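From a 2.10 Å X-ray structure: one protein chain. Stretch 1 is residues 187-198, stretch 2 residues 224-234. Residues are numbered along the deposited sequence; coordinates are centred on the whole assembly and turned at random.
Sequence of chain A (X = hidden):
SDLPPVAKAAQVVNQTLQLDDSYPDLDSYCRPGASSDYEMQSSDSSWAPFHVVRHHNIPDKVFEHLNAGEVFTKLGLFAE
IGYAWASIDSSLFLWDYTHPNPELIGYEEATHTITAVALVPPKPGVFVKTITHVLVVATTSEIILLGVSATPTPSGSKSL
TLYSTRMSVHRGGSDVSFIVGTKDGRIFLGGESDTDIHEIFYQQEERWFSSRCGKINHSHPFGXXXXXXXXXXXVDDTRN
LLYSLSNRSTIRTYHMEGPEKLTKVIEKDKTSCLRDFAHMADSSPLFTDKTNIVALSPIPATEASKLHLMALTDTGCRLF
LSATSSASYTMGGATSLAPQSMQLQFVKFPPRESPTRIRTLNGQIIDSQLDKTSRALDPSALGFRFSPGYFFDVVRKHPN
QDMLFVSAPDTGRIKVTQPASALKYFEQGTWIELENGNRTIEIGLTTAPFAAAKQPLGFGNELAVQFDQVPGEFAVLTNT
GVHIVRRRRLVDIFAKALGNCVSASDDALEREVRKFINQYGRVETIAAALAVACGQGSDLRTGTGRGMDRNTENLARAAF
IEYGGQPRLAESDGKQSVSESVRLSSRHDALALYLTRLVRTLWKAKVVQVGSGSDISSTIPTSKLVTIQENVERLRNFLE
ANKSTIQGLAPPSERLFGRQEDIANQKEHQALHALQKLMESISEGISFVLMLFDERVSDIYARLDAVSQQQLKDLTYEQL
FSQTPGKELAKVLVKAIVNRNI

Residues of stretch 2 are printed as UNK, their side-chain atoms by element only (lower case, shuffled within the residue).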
# COMPACT_ATOMS: atom_id res chain seq x y z
N ILE A 187 -3.66 -17.50 14.60
CA ILE A 187 -2.50 -18.12 13.95
C ILE A 187 -2.97 -19.39 13.24
O ILE A 187 -3.46 -20.32 13.89
CB ILE A 187 -1.39 -18.44 14.97
CG1 ILE A 187 -0.91 -17.16 15.66
CG2 ILE A 187 -0.23 -19.15 14.28
CD1 ILE A 187 0.02 -17.42 16.83
N PHE A 188 -2.79 -19.43 11.92
CA PHE A 188 -3.17 -20.57 11.10
C PHE A 188 -1.94 -21.23 10.49
O PHE A 188 -0.97 -20.55 10.13
CB PHE A 188 -4.14 -20.15 9.99
CG PHE A 188 -5.48 -19.67 10.49
CD1 PHE A 188 -6.42 -20.57 10.96
CD2 PHE A 188 -5.79 -18.32 10.48
CE1 PHE A 188 -7.65 -20.13 11.42
CE2 PHE A 188 -7.02 -17.88 10.94
CZ PHE A 188 -7.95 -18.78 11.41
N LEU A 189 -1.99 -22.56 10.35
CA LEU A 189 -0.85 -23.36 9.90
C LEU A 189 -1.25 -24.31 8.78
O LEU A 189 -2.38 -24.82 8.74
CB LEU A 189 -0.27 -24.19 11.05
CG LEU A 189 -0.00 -23.51 12.39
CD1 LEU A 189 0.38 -24.57 13.41
CD2 LEU A 189 1.08 -22.46 12.27
N GLY A 190 -0.30 -24.57 7.89
CA GLY A 190 -0.45 -25.53 6.81
C GLY A 190 0.92 -25.95 6.33
O GLY A 190 1.94 -25.36 6.69
N GLY A 191 0.95 -26.99 5.50
CA GLY A 191 2.23 -27.50 5.04
C GLY A 191 2.14 -28.44 3.87
O GLY A 191 1.15 -28.46 3.12
N GLU A 192 3.20 -29.24 3.71
CA GLU A 192 3.41 -30.07 2.53
C GLU A 192 3.08 -31.55 2.78
O GLU A 192 3.48 -32.40 1.99
CB GLU A 192 4.85 -29.92 2.05
CG GLU A 192 5.22 -28.47 1.74
CD GLU A 192 6.63 -28.32 1.19
OE1 GLU A 192 7.51 -29.11 1.58
OE2 GLU A 192 6.85 -27.40 0.37
N SER A 193 2.35 -31.85 3.85
CA SER A 193 1.89 -33.21 4.12
C SER A 193 0.49 -33.46 3.59
O SER A 193 0.18 -34.58 3.16
CB SER A 193 1.91 -33.50 5.62
OG SER A 193 3.23 -33.49 6.13
N ASP A 194 -0.37 -32.45 3.62
CA ASP A 194 -1.78 -32.58 3.30
C ASP A 194 -2.33 -31.17 3.14
O ASP A 194 -1.58 -30.19 3.21
CB ASP A 194 -2.53 -33.37 4.38
CG ASP A 194 -2.22 -32.87 5.77
OD1 ASP A 194 -1.59 -33.63 6.55
OD2 ASP A 194 -2.58 -31.72 6.09
N THR A 195 -3.64 -31.07 2.92
CA THR A 195 -4.30 -29.78 2.75
C THR A 195 -4.99 -29.30 4.02
O THR A 195 -5.72 -28.31 3.98
CB THR A 195 -5.33 -29.86 1.62
OG1 THR A 195 -6.36 -30.80 1.96
CG2 THR A 195 -4.67 -30.28 0.31
N ASP A 196 -4.76 -29.97 5.15
CA ASP A 196 -5.42 -29.58 6.39
C ASP A 196 -4.90 -28.23 6.87
O ASP A 196 -3.73 -27.89 6.70
CB ASP A 196 -5.21 -30.61 7.49
CG ASP A 196 -5.82 -31.95 7.16
OD1 ASP A 196 -6.61 -32.04 6.20
OD2 ASP A 196 -5.53 -32.92 7.89
N ILE A 197 -5.79 -27.47 7.52
CA ILE A 197 -5.44 -26.19 8.13
C ILE A 197 -5.65 -26.31 9.63
O ILE A 197 -6.73 -26.70 10.09
CB ILE A 197 -6.29 -25.05 7.54
CG1 ILE A 197 -5.85 -24.79 6.10
CG2 ILE A 197 -6.13 -23.77 8.38
CD1 ILE A 197 -6.72 -23.82 5.36
N HIS A 198 -4.61 -25.99 10.39
CA HIS A 198 -4.64 -25.99 11.84
C HIS A 198 -4.63 -24.56 12.35
O HIS A 198 -4.24 -23.62 11.65
CB HIS A 198 -3.45 -26.76 12.42
CG HIS A 198 -3.38 -28.19 12.00
ND1 HIS A 198 -2.84 -28.58 10.79
CD2 HIS A 198 -3.77 -29.32 12.62
CE1 HIS A 198 -2.91 -29.90 10.69
NE2 HIS A 198 -3.47 -30.37 11.79
N UNK A 224 -11.10 -42.01 2.75
CA UNK A 224 -10.14 -42.05 1.66
C UNK A 224 -9.70 -40.65 1.29
O UNK A 224 -10.53 -39.75 1.11
o UNK A 224 -9.84 -42.82 -0.63
c UNK A 224 -10.76 -42.75 0.45
N UNK A 225 -8.38 -40.46 1.16
CA UNK A 225 -7.81 -39.17 0.80
C UNK A 225 -6.65 -39.39 -0.16
O UNK A 225 -5.76 -40.19 0.11
n UNK A 225 -7.49 -38.45 5.14
c UNK A 225 -8.42 -37.88 2.92
c UNK A 225 -7.88 -37.36 4.24
n UNK A 225 -6.43 -37.07 6.65
c UNK A 225 -7.31 -38.42 2.05
n UNK A 225 -6.52 -39.33 7.02
c UNK A 225 -6.82 -38.28 6.27
N UNK A 226 -6.68 -38.68 -1.29
CA UNK A 226 -5.61 -38.74 -2.27
C UNK A 226 -4.50 -37.76 -1.91
O UNK A 226 -4.67 -36.88 -1.06
c UNK A 226 -7.21 -39.42 -4.15
c UNK A 226 -6.16 -38.43 -3.67
c UNK A 226 -7.87 -38.99 -5.45
o UNK A 226 -7.19 -38.64 -6.42
n UNK A 226 -9.20 -39.01 -5.48
N UNK A 227 -3.35 -37.92 -2.55
CA UNK A 227 -2.21 -37.05 -2.28
C UNK A 227 -2.50 -35.64 -2.78
O UNK A 227 -2.89 -35.44 -3.94
c UNK A 227 -0.94 -37.58 -2.95
n UNK A 227 2.46 -37.23 -2.43
c UNK A 227 1.52 -37.11 -3.36
o UNK A 227 1.72 -37.41 -4.54
c UNK A 227 0.19 -36.56 -2.91
N UNK A 228 -2.29 -34.66 -1.91
CA UNK A 228 -2.43 -33.24 -2.21
C UNK A 228 -1.95 -32.46 -1.00
O UNK A 228 -2.24 -32.84 0.13
c UNK A 228 -3.89 -32.88 -2.54
o UNK A 228 -6.43 -31.85 -2.87
o UNK A 228 -5.78 -29.99 -3.84
c UNK A 228 -4.07 -31.45 -3.05
c UNK A 228 -5.53 -31.07 -3.27
N UNK A 229 -1.20 -31.38 -1.24
CA UNK A 229 -0.68 -30.55 -0.16
C UNK A 229 -0.72 -29.09 -0.59
O UNK A 229 -1.15 -28.76 -1.70
c UNK A 229 2.51 -33.72 -3.11
c UNK A 229 1.78 -30.79 -0.81
c UNK A 229 2.51 -29.66 -1.03
n UNK A 229 3.38 -29.86 -2.08
c UNK A 229 3.50 -33.07 -3.86
c UNK A 229 1.87 -33.07 -2.07
c UNK A 229 0.73 -31.00 0.24
c UNK A 229 2.22 -31.75 -1.78
c UNK A 229 3.87 -31.78 -3.60
c UNK A 229 3.22 -31.13 -2.56
N UNK A 230 -0.27 -28.20 0.30
CA UNK A 230 -0.43 -26.77 0.11
C UNK A 230 0.84 -26.12 -0.45
O UNK A 230 1.96 -26.56 -0.19
c UNK A 230 -2.48 -25.60 3.21
c UNK A 230 -3.28 -26.35 0.97
c UNK A 230 -0.81 -26.08 1.42
c UNK A 230 -2.17 -26.46 2.00
N UNK A 231 0.62 -25.06 -1.23
CA UNK A 231 1.67 -24.18 -1.71
C UNK A 231 1.68 -22.82 -1.01
O UNK A 231 2.66 -22.08 -1.14
c UNK A 231 1.86 -24.79 -5.57
n UNK A 231 4.78 -23.62 -7.47
n UNK A 231 2.99 -24.69 -6.49
c UNK A 231 1.53 -23.96 -3.22
n UNK A 231 3.59 -22.57 -5.81
c UNK A 231 2.28 -24.95 -4.11
c UNK A 231 3.78 -23.62 -6.59
N UNK A 232 0.61 -22.47 -0.29
CA UNK A 232 0.58 -21.20 0.42
C UNK A 232 -0.74 -20.99 1.12
O UNK A 232 -1.76 -21.61 0.79
N UNK A 233 -0.70 -20.11 2.12
CA UNK A 233 -1.87 -19.64 2.85
C UNK A 233 -1.96 -18.12 2.75
O UNK A 233 -0.93 -17.43 2.74
c UNK A 233 -3.41 -21.98 4.22
c UNK A 233 -2.08 -21.48 4.75
c UNK A 233 -2.05 -21.59 6.27
c UNK A 233 -1.81 -20.03 4.34
N UNK A 234 -3.19 -17.59 2.69
CA UNK A 234 -3.41 -16.17 2.46
C UNK A 234 -4.62 -15.68 3.24
O UNK A 234 -5.68 -16.32 3.21
c UNK A 234 -3.60 -15.89 0.96
o UNK A 234 0.08 -18.67 -2.34
c UNK A 234 -1.44 -16.02 -0.35
c UNK A 234 -0.81 -17.99 -1.54
c UNK A 234 -1.96 -18.61 -1.13
c UNK A 234 -2.86 -17.93 -0.33
c UNK A 234 -0.54 -16.69 -1.15
c UNK A 234 -2.61 -16.63 0.08
O HOH W 1 4.60 -26.69 -1.19
O HOH W 2 -6.07 -34.50 4.76

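Position 224 carries one carbon and then one oxygen, unbranched, and lies far from stretch 1: a short hydroxyl, Ser224. Position 225 has three carbons, a nitrogen, then a carbon bearing two more nitrogens, a guanidinium whose edge faces the carboxylate of Asp196 without touching it closely: Arg225. Its NH1 stands 4.4 Å from Asp196 OD2, too far for a salt bridge, and a water closes the gap, accepting from Arg225 NH1 at 3.2 Å and donating to Asp196 OD1 at 2.9 Å. Since the arginine is poorly ordered, this link is best read as loose.

Positions 226 and 227 each show three carbons, the third bearing one oxygen and one nitrogen. Both are amides of the longer kind, Gln226 and Gln227, and neither touches stretch 1.

At 228 three carbons end in two oxygens, and the aliphatic part packs on Thr195: a carboxylate one carbon longer than aspartate, Glu228. The carboxylate is engaged elsewhere in the structure, while Thr195 CG2 lies 3.6 Å from Glu228 CG.

Position 229 holds one carbon leading to fused five- and six-membered rings with eight carbons and one nitrogen; its CB sits 3.5 Å from Glu192 C. This can only be Trp229, whose CD1 lies 3.9 Å from Glu192 CB.

Position 230 has four carbons forked at the second, the fork reaching Thr195 and Gly190: Leu230. One methyl, CD2, comes within 4.0 Å of Thr195 CA; the other, CD1, within 4.1 Å of Gly190 CA. A CB on Gly190 would clash with that CD1, so the bare glycine makes room for the leucine.

Position 231 repeats the guanidinium pattern and points its CB away: Arg231, where the chain turns a corner. Position 232 has no side-chain atoms, hence Gly232; a CB there would clash with the oxygen borne on the ring of 234. Position 233 is again four carbons forked at the second, touching Gly190 and Ile197: Leu233, whose CD1 reaches 3.8 Å from Gly190 N and whose CD2 meets Ile197 CD1 at 4.0 Å. Position 234, one carbon and a six-carbon ring bearing an oxygen, out of reach of stretch 1, is Tyr234.

Leu230 N donates to Gly191 O at 3.2 Å, and a water donates to both Leu230 O and Glu192 OE2, 2.8 Å each. Asp194 CA approaches Glu228 O at 3.2 Å and Trp229 CA approaches Asp194 O at 3.5 Å. The rule is economical: one backbone hydrogen bond and two CA-H...O contacts join the chains, and two leucines pack beside Gly190.

Stretch 2 224-234: SRQQEWLRGLY
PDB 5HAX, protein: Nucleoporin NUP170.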